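Local atomic coordinates of uncharacterized protein MTH_862 (Methanothermobacter thermautotrophicus, PDB entry 2R47), a protein that is of unknown function, belongs to the archaeal DUF2124 family and is built round a mixed beta sheet flanked by helices. Residues A[29-35]-A[53-59]; A[62-67]-A[78-84]. All coordinates share one frame; numbering follows the deposited sequence. Where two conformers were deposited one is given.

Interaction 1: residues A[29-35]-A[53-59]; sequences IGFAGVP and DNIFIPN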
ATOM      1  N   ILE A  29      17.899   2.684   1.128  1.00 17.63           N
ATOM      2  CA  ILE A  29      16.787   3.600   0.895  0.60 16.83           C
ATOM      3  C   ILE A  29      16.025   3.833   2.192  1.00 15.65           C
ATOM      4  O   ILE A  29      15.797   2.907   2.965  1.00 15.40           O
ATOM      5  CB  ILE A  29      15.836   3.056  -0.181  0.60 17.00           C
ATOM      6  CG1 ILE A  29      16.595   2.837  -1.496  0.60 19.20           C
ATOM      7  CG2 ILE A  29      14.647   4.047  -0.427  0.60 16.37           C
ATOM      8  CD1 ILE A  29      15.771   2.152  -2.567  0.60 19.76           C
ATOM      9  N   GLY A  30      15.637   5.078   2.414  1.00 14.00           N
ATOM     10  CA  GLY A  30      14.858   5.479   3.584  1.00 13.74           C
ATOM     11  C   GLY A  30      13.547   5.982   3.037  1.00 14.32           C
ATOM     12  O   GLY A  30      13.555   6.732   2.078  1.00 15.19           O
ATOM     13  N   PHE A  31      12.436   5.526   3.605  1.00 13.96           N
ATOM     14  CA  PHE A  31      11.094   6.050   3.217  1.00 13.70           C
ATOM     15  C   PHE A  31      10.576   6.797   4.427  1.00 14.42           C
ATOM     16  O   PHE A  31      10.506   6.187   5.476  1.00 15.82           O
ATOM     17  CB  PHE A  31      10.140   4.879   2.912  1.00 13.01           C
ATOM     18  CG  PHE A  31      10.563   4.043   1.712  1.00 13.54           C
ATOM     19  CD1 PHE A  31      10.064   4.316   0.450  1.00 14.01           C
ATOM     20  CD2 PHE A  31      11.420   2.938   1.880  1.00 15.32           C
ATOM     21  CE1 PHE A  31      10.414   3.529  -0.657  1.00 16.19           C
ATOM     22  CE2 PHE A  31      11.792   2.138   0.766  1.00 13.36           C
ATOM     23  CZ  PHE A  31      11.285   2.448  -0.495  1.00 14.69           C
ATOM     24  N   ALA A  32      10.227   8.080   4.270  1.00 14.41           N
ATOM     25  CA  ALA A  32       9.723   8.892   5.391  1.00 14.84           C
ATOM     26  C   ALA A  32       8.273   9.227   5.112  1.00 14.22           C
ATOM     27  O   ALA A  32       7.936   9.760   4.053  1.00 13.74           O
ATOM     28  CB  ALA A  32      10.542  10.165   5.530  1.00 14.86           C
ATOM     29  N   GLY A  33       7.406   8.918   6.056  1.00 15.12           N
ATOM     30  CA  GLY A  33       6.004   9.274   5.846  1.00 14.54           C
ATOM     31  C   GLY A  33       5.172   9.195   7.109  1.00 15.09           C
ATOM     32  O   GLY A  33       5.638   8.770   8.175  1.00 15.35           O
ATOM     33  N   VAL A  34       3.915   9.573   6.961  1.00 13.67           N
ATOM     34  CA  VAL A  34       2.984   9.522   8.084  1.00 14.91           C
ATOM     35  C   VAL A  34       2.570   8.077   8.403  1.00 14.62           C
ATOM     36  O   VAL A  34       2.023   7.375   7.556  1.00 15.11           O
ATOM     37  CB  VAL A  34       1.756  10.327   7.735  1.00 14.05           C
ATOM     38  CG1 VAL A  34       0.780  10.304   8.923  1.00 14.83           C
ATOM     39  CG2 VAL A  34       2.181  11.746   7.412  1.00 13.89           C
ATOM     40  N   PRO A  35       2.814   7.630   9.648  1.00 15.85           N
ATOM     41  CA  PRO A  35       2.370   6.303  10.063  1.00 15.37           C
ATOM     42  C   PRO A  35       0.880   6.058   9.727  1.00 17.23           C
ATOM     43  O   PRO A  35       0.036   6.932   9.931  1.00 16.87           O
ATOM     44  CB  PRO A  35       2.557   6.373  11.589  1.00 17.39           C
ATOM     45  CG  PRO A  35       3.768   7.276  11.744  1.00 15.99           C
ATOM     46  CD  PRO A  35       3.495   8.351  10.742  1.00 14.55           C
ATOM     47  N   ASP A  53      19.007  -2.331   1.402  1.00 18.82           N
ATOM     48  CA  ASP A  53      18.802  -2.232   2.850  0.60 19.20           C
ATOM     49  C   ASP A  53      17.886  -1.017   3.054  1.00 19.36           C
ATOM     50  O   ASP A  53      18.253   0.137   2.786  1.00 20.16           O
ATOM     51  CB  ASP A  53      20.124  -2.075   3.631  0.60 20.61           C
ATOM     52  CG  ASP A  53      20.774  -3.434   4.016  0.60 22.69           C
ATOM     53  OD1 ASP A  53      20.202  -4.522   3.764  0.60 23.52           O
ATOM     54  OD2 ASP A  53      21.880  -3.400   4.613  0.60 30.55           O
ATOM     55  N   ASN A  54      16.654  -1.287   3.509  1.00 16.88           N
ATOM     56  CA  ASN A  54      15.618  -0.240   3.496  1.00 16.58           C
ATOM     57  C   ASN A  54      15.131   0.040   4.916  1.00 15.92           C
ATOM     58  O   ASN A  54      15.055  -0.883   5.773  1.00 16.26           O
ATOM     59  CB  ASN A  54      14.421  -0.742   2.712  1.00 16.13           C
ATOM     60  CG  ASN A  54      14.769  -1.060   1.239  1.00 16.92           C
ATOM     61  OD1 ASN A  54      15.477  -0.284   0.608  1.00 20.47           O
ATOM     62  ND2 ASN A  54      14.299  -2.194   0.740  1.00 15.96           N
ATOM     63  N   ILE A  55      14.778   1.282   5.148  1.00 15.71           N
ATOM     64  CA  ILE A  55      14.211   1.673   6.445  1.00 14.97           C
ATOM     65  C   ILE A  55      12.977   2.572   6.282  1.00 14.07           C
ATOM     66  O   ILE A  55      12.808   3.238   5.239  1.00 15.08           O
ATOM     67  CB  ILE A  55      15.246   2.436   7.355  1.00 14.82           C
ATOM     68  CG1 ILE A  55      15.606   3.803   6.751  1.00 16.47           C
ATOM     69  CG2 ILE A  55      16.573   1.605   7.603  1.00 16.53           C
ATOM     70  CD1 ILE A  55      16.629   4.644   7.652  1.00 18.31           C
ATOM     71  N   PHE A  56      12.149   2.623   7.343  1.00 13.21           N
ATOM     72  CA  PHE A  56      10.936   3.478   7.353  1.00 13.67           C
ATOM     73  C   PHE A  56      11.145   4.497   8.460  1.00 13.33           C
ATOM     74  O   PHE A  56      11.424   4.111   9.608  1.00 14.54           O
ATOM     75  CB  PHE A  56       9.695   2.671   7.655  1.00 13.08           C
ATOM     76  CG  PHE A  56       8.464   3.549   7.865  1.00 14.74           C
ATOM     77  CD1 PHE A  56       7.988   4.327   6.794  1.00 14.96           C
ATOM     78  CD2 PHE A  56       7.854   3.656   9.113  1.00 18.41           C
ATOM     79  CE1 PHE A  56       6.898   5.181   6.946  1.00 14.49           C
ATOM     80  CE2 PHE A  56       6.756   4.521   9.286  1.00 16.28           C
ATOM     81  CZ  PHE A  56       6.291   5.284   8.213  1.00 13.06           C
ATOM     82  N   ILE A  57      11.025   5.767   8.106  1.00 14.50           N
ATOM     83  CA  ILE A  57      11.194   6.867   9.046  1.00 14.86           C
ATOM     84  C   ILE A  57       9.795   7.414   9.303  1.00 16.02           C
ATOM     85  O   ILE A  57       9.168   7.892   8.378  1.00 15.41           O
ATOM     86  CB  ILE A  57      12.090   7.958   8.424  1.00 15.58           C
ATOM     87  CG1 ILE A  57      13.513   7.425   8.159  1.00 15.82           C
ATOM     88  CG2 ILE A  57      12.092   9.268   9.276  1.00 13.91           C
ATOM     89  CD1 ILE A  57      14.203   8.251   7.073  1.00 15.14           C
ATOM     90  N   PRO A  58       9.311   7.324  10.553  1.00 16.90           N
ATOM     91  CA  PRO A  58       7.997   7.858  10.858  1.00 16.87           C
ATOM     92  C   PRO A  58       8.024   9.388  10.977  1.00 17.84           C
ATOM     93  O   PRO A  58       8.803   9.962  11.752  1.00 17.52           O
ATOM     94  CB  PRO A  58       7.647   7.181  12.186  1.00 18.36           C
ATOM     95  CG  PRO A  58       8.980   7.034  12.901  1.00 16.41           C
ATOM     96  CD  PRO A  58       9.952   6.707  11.746  1.00 16.96           C
ATOM     97  N   ASN A  59       7.149  10.037  10.214  1.00 18.75           N
ATOM     98  CA  ASN A  59       7.096  11.495  10.145  1.00 18.36           C
ATOM     99  C   ASN A  59       8.469  12.027   9.788  1.00 19.30           C
ATOM    100  O   ASN A  59       8.973  11.684   8.754  1.00 18.19           O
ATOM    101  CB  ASN A  59       6.526  12.067  11.458  1.00 19.08           C
ATOM    102  CG  ASN A  59       5.081  11.652  11.672  1.00 17.95           C
ATOM    103  OD1 ASN A  59       4.235  11.862  10.804  1.00 18.92           O
ATOM    104  ND2 ASN A  59       4.819  10.974  12.767  1.00 17.67           N
TER
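Phe31 reaches Ile55 and Ile57 through both of its peptide groups: its N donates to Ile55 O at 2.8 Å, and its O accepts the N-H of Ile57, with Ile57 N at 2.7 Å, in a nearly straight bond (174°). These are the central rungs of a parallel beta ladder between neighbouring strands of the mixed sheet, joined through helix 40-48 as a beta-alpha-beta unit. Ile29 and Gly33 carry the ladder on in both directions. The same alternation runs one step past the strand, where Asn59 N bonds Gly33 O at 2.8 Å from well above the carbonyl plane. The alpha carbons add CA-H...O contacts, such as Ala32 CA to Ile57 O at 3.2 Å.

Ile29, Phe31, Asn54 and Phe56 share the face covered by helix 40-48, where Ala42 touches the side chains of both Phe31 and Phe56. With CG anti to the backbone nitrogen (chi1 172°), the Phe56 ring leans along the sheet toward Gly33, and its CZ comes within 3.5 Å of Gly33 O; Tyr73 of the second subunit packs against Phe56. Were this phenylalanine an alanine, a gap would probably open beside Gly33, and Ala42 and that tyrosine would lose a shared partner. On the other face, Ala32 CB rests on Ile57 CB at 4.0 Å. Beyond the ladder, Pro35 lays CG against Pro58 CB, while its CD sits 3.6 Å from both OD1 and ND2 of the Asn59 amide.

Interaction 2: residues A[62-67]-A[78-84]; sequences FSKARK and GEISPGN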
ATOM      1  N   PHE A  62      13.979  10.601  12.423  1.00 21.18           N
ATOM      2  CA  PHE A  62      15.024   9.666  12.020  1.00 21.16           C
ATOM      3  C   PHE A  62      15.443   8.719  13.140  1.00 20.89           C
ATOM      4  O   PHE A  62      15.722   7.550  12.912  1.00 19.49           O
ATOM      5  CB  PHE A  62      16.177  10.527  11.531  1.00 22.59           C
ATOM      6  CG  PHE A  62      17.305   9.792  10.948  1.00 25.20           C
ATOM      7  CD1 PHE A  62      17.096   8.775  10.010  1.00 25.45           C
ATOM      8  CD2 PHE A  62      18.625  10.165  11.280  1.00 26.29           C
ATOM      9  CE1 PHE A  62      18.183   8.112   9.416  1.00 26.23           C
ATOM     10  CE2 PHE A  62      19.724   9.500  10.692  1.00 28.37           C
ATOM     11  CZ  PHE A  62      19.492   8.464   9.781  1.00 27.92           C
ATOM     12  N   SER A  63      15.480   9.226  14.376  1.00 21.31           N
ATOM     13  CA  SER A  63      15.850   8.408  15.527  1.00 21.37           C
ATOM     14  C   SER A  63      14.913   7.230  15.770  1.00 20.96           C
ATOM     15  O   SER A  63      15.344   6.237  16.381  1.00 20.71           O
ATOM     16  CB  SER A  63      15.981   9.275  16.800  1.00 22.49           C
ATOM     17  OG  SER A  63      14.692   9.612  17.327  1.00 24.15           O
ATOM     18  N   LYS A  64      13.669   7.320  15.265  1.00 18.96           N
ATOM     19  CA  LYS A  64      12.690   6.231  15.397  0.60 19.43           C
ATOM     20  C   LYS A  64      12.606   5.341  14.133  1.00 18.58           C
ATOM     21  O   LYS A  64      11.736   4.470  14.028  1.00 18.71           O
ATOM     22  CB  LYS A  64      11.292   6.779  15.749  0.60 19.80           C
ATOM     23  CG  LYS A  64      11.098   7.204  17.247  0.60 22.38           C
ATOM     24  CD  LYS A  64      11.091   6.001  18.216  0.60 24.59           C
ATOM     25  CE  LYS A  64       9.820   5.134  18.110  0.60 25.18           C
ATOM     26  NZ  LYS A  64      10.072   3.660  18.349  0.60 24.09           N
ATOM     27  N   ALA A  65      13.543   5.527  13.188  1.00 18.17           N
ATOM     28  CA  ALA A  65      13.520   4.723  11.959  1.00 16.84           C
ATOM     29  C   ALA A  65      13.688   3.248  12.284  1.00 16.80           C
ATOM     30  O   ALA A  65      14.415   2.897  13.226  1.00 15.56           O
ATOM     31  CB  ALA A  65      14.577   5.198  10.994  1.00 17.64           C
ATOM     32  N   ARG A  66      12.983   2.395  11.533  1.00 16.06           N
ATOM     33  CA  ARG A  66      13.070   0.944  11.706  0.60 16.61           C
ATOM     34  C   ARG A  66      13.382   0.257  10.390  1.00 17.08           C
ATOM     35  O   ARG A  66      12.952   0.724   9.290  1.00 17.27           O
ATOM     36  CB  ARG A  66      11.760   0.373  12.301  0.60 16.80           C
ATOM     37  CG  ARG A  66      11.586   0.736  13.777  0.60 17.02           C
ATOM     38  CD  ARG A  66      10.474  -0.048  14.434  0.60 16.21           C
ATOM     39  NE  ARG A  66      10.480   0.179  15.877  0.60 17.02           N
ATOM     40  CZ  ARG A  66      11.007  -0.629  16.794  0.60 17.87           C
ATOM     41  NH1 ARG A  66      11.590  -1.780  16.460  0.60 15.14           N
ATOM     42  NH2 ARG A  66      10.930  -0.274  18.078  0.60 19.24           N
ATOM     43  N   LYS A  67      14.102  -0.864  10.477  1.00 17.37           N
ATOM     44  CA  LYS A  67      14.337  -1.656   9.270  1.00 18.53           C
ATOM     45  C   LYS A  67      13.005  -2.120   8.661  1.00 18.59           C
ATOM     46  O   LYS A  67      12.084  -2.495   9.378  1.00 18.58           O
ATOM     47  CB  LYS A  67      15.202  -2.889   9.578  1.00 18.40           C
ATOM     48  CG  LYS A  67      16.559  -2.500  10.157  1.00 20.82           C
ATOM     49  CD  LYS A  67      17.507  -3.698  10.313  1.00 21.35           C
ATOM     50  CE  LYS A  67      18.757  -3.225  11.075  1.00 27.48           C
ATOM     51  NZ  LYS A  67      19.821  -4.288  11.096  1.00 30.28           N
ATOM     52  N   GLY A  78      11.247  -3.900  11.520  1.00 21.70           N
ATOM     53  CA  GLY A  78      12.215  -4.639  12.304  1.00 22.75           C
ATOM     54  C   GLY A  78      12.781  -3.763  13.420  1.00 21.38           C
ATOM     55  O   GLY A  78      12.061  -2.947  13.995  1.00 21.43           O
ATOM     56  N   GLU A  79      14.074  -3.879  13.699  1.00 22.45           N
ATOM     57  CA  GLU A  79      14.613  -3.065  14.818  1.00 22.91           C
ATOM     58  C   GLU A  79      14.861  -1.612  14.443  1.00 23.27           C
ATOM     59  O   GLU A  79      14.928  -1.257  13.258  1.00 22.77           O
ATOM     60  CB  GLU A  79      15.889  -3.676  15.377  1.00 25.17           C
ATOM     61  CG  GLU A  79      17.046  -3.624  14.445  1.00 29.17           C
ATOM     62  CD  GLU A  79      18.254  -4.401  15.005  1.00 39.08           C
ATOM     63  OE1 GLU A  79      18.160  -4.935  16.149  1.00 44.75           O
ATOM     64  OE2 GLU A  79      19.273  -4.471  14.301  1.00 40.13           O
ATOM     65  N   ILE A  80      15.000  -0.769  15.454  1.00 22.39           N
ATOM     66  CA  ILE A  80      15.386   0.633  15.251  1.00 22.98           C
ATOM     67  C   ILE A  80      16.743   0.689  14.535  1.00 22.58           C
ATOM     68  O   ILE A  80      17.673  -0.059  14.878  1.00 22.32           O
ATOM     69  CB  ILE A  80      15.481   1.400  16.631  1.00 23.76           C
ATOM     70  CG1 ILE A  80      14.099   1.549  17.300  1.00 24.25           C
ATOM     71  CG2 ILE A  80      16.182   2.753  16.469  1.00 23.60           C
ATOM     72  CD1 ILE A  80      13.197   2.570  16.685  1.00 24.05           C
ATOM     73  N   SER A  81      16.866   1.589  13.558  1.00 21.08           N
ATOM     74  CA  SER A  81      18.006   1.603  12.651  1.00 21.86           C
ATOM     75  C   SER A  81      18.183   2.976  12.015  1.00 21.21           C
ATOM     76  O   SER A  81      17.805   3.166  10.873  1.00 20.46           O
ATOM     77  CB  SER A  81      17.860   0.486  11.581  1.00 22.71           C
ATOM     78  OG  SER A  81      19.035   0.376  10.770  1.00 24.26           O
ATOM     79  N   PRO A  82      18.734   3.959  12.768  1.00 21.48           N
ATOM     80  CA  PRO A  82      18.838   5.322  12.261  1.00 22.10           C
ATOM     81  C   PRO A  82      20.141   5.480  11.443  1.00 22.87           C
ATOM     82  O   PRO A  82      20.980   6.319  11.750  1.00 24.64           O
ATOM     83  CB  PRO A  82      18.851   6.161  13.552  1.00 23.77           C
ATOM     84  CG  PRO A  82      19.596   5.308  14.557  1.00 21.20           C
ATOM     85  CD  PRO A  82      19.243   3.850  14.160  1.00 23.38           C
ATOM     86  N   GLY A  83      20.316   4.643  10.447  1.00 22.27           N
ATOM     87  CA  GLY A  83      21.443   4.790   9.532  1.00 23.66           C
ATOM     88  C   GLY A  83      21.045   5.723   8.414  1.00 23.54           C
ATOM     89  O   GLY A  83      19.922   5.668   7.894  1.00 22.40           O
ATOM     90  N   ASN A  84      21.968   6.558   7.976  1.00 23.18           N
ATOM     91  CA  ASN A  84      21.588   7.398   6.870  1.00 22.19           C
ATOM     92  C   ASN A  84      21.514   6.584   5.571  1.00 19.56           C
ATOM     93  O   ASN A  84      21.909   5.390   5.517  1.00 18.60           O
ATOM     94  CB  ASN A  84      22.412   8.700   6.807  1.00 23.52           C
ATOM     95  CG  ASN A  84      23.814   8.473   6.487  1.00 25.69           C
ATOM     96  OD1 ASN A  84      24.626   9.406   6.558  1.00 29.38           O
ATOM     97  ND2 ASN A  84      24.152   7.253   6.152  1.00 24.01           N
TER
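Arg66 sends CG anti to its carbonyl carbon (chi1 -72°) and runs extended as far as NE, which carries its guanidinium across Ile80 to the backbone of Gly78. There NH1 donates to Gly78 O at 2.8 Å, with the acceptor in the guanidinium plane, and Ile80 CG1 lies over one face of the group, 3.7 Å above it and toward the rim. The setting is the end of an antiparallel beta hairpin, with Arg66 and Ile80 a non-hydrogen-bonded pair. Lys67 N bonds Glu79 O, Lys67 O receives Gly78 N at 2.7 Å, and Ser81 N reaches Ala65 O from above the carbonyl plane.

Lys67 and Glu79 extend side by side, and their weak salt bridge joins NZ to OE2 at 3.3 Å; the lysine's CG meanwhile lies against Ser81 CB. Tyr73 of the second subunit packs on both Arg66 and Ile80. Farther along, the chain folds through an inverse gamma turn centred on Pro82, whose CA lies over one face of the Phe62 ring, toward the rim. Gly83 O, also bonded by Arg28, meets that ring at its edge, 3.4 Å from CE1.

From the N terminus, strand 28-33 comes first, and the chain passes through helix 40-48 before interaction 1 closes that loop on strand 53-58. Interaction 2 opens only afterwards: the chain turns into strand 66-71, reverses through strand 74-78 and comes back beside residues 62-67. The two loops therefore follow in series, neither nesting nor crossing. They meet at strands 53-58 and 66-71, antiparallel neighbours in the sheet, where Phe56 N lies 2.8 Å from Arg66 O, a probable hydrogen bond. Ile55 CD1 also packs on Gly83 O. Together they tie the buried parallel strands to the hairpin at the edge of the sheet within this chain, and both reach the second subunit.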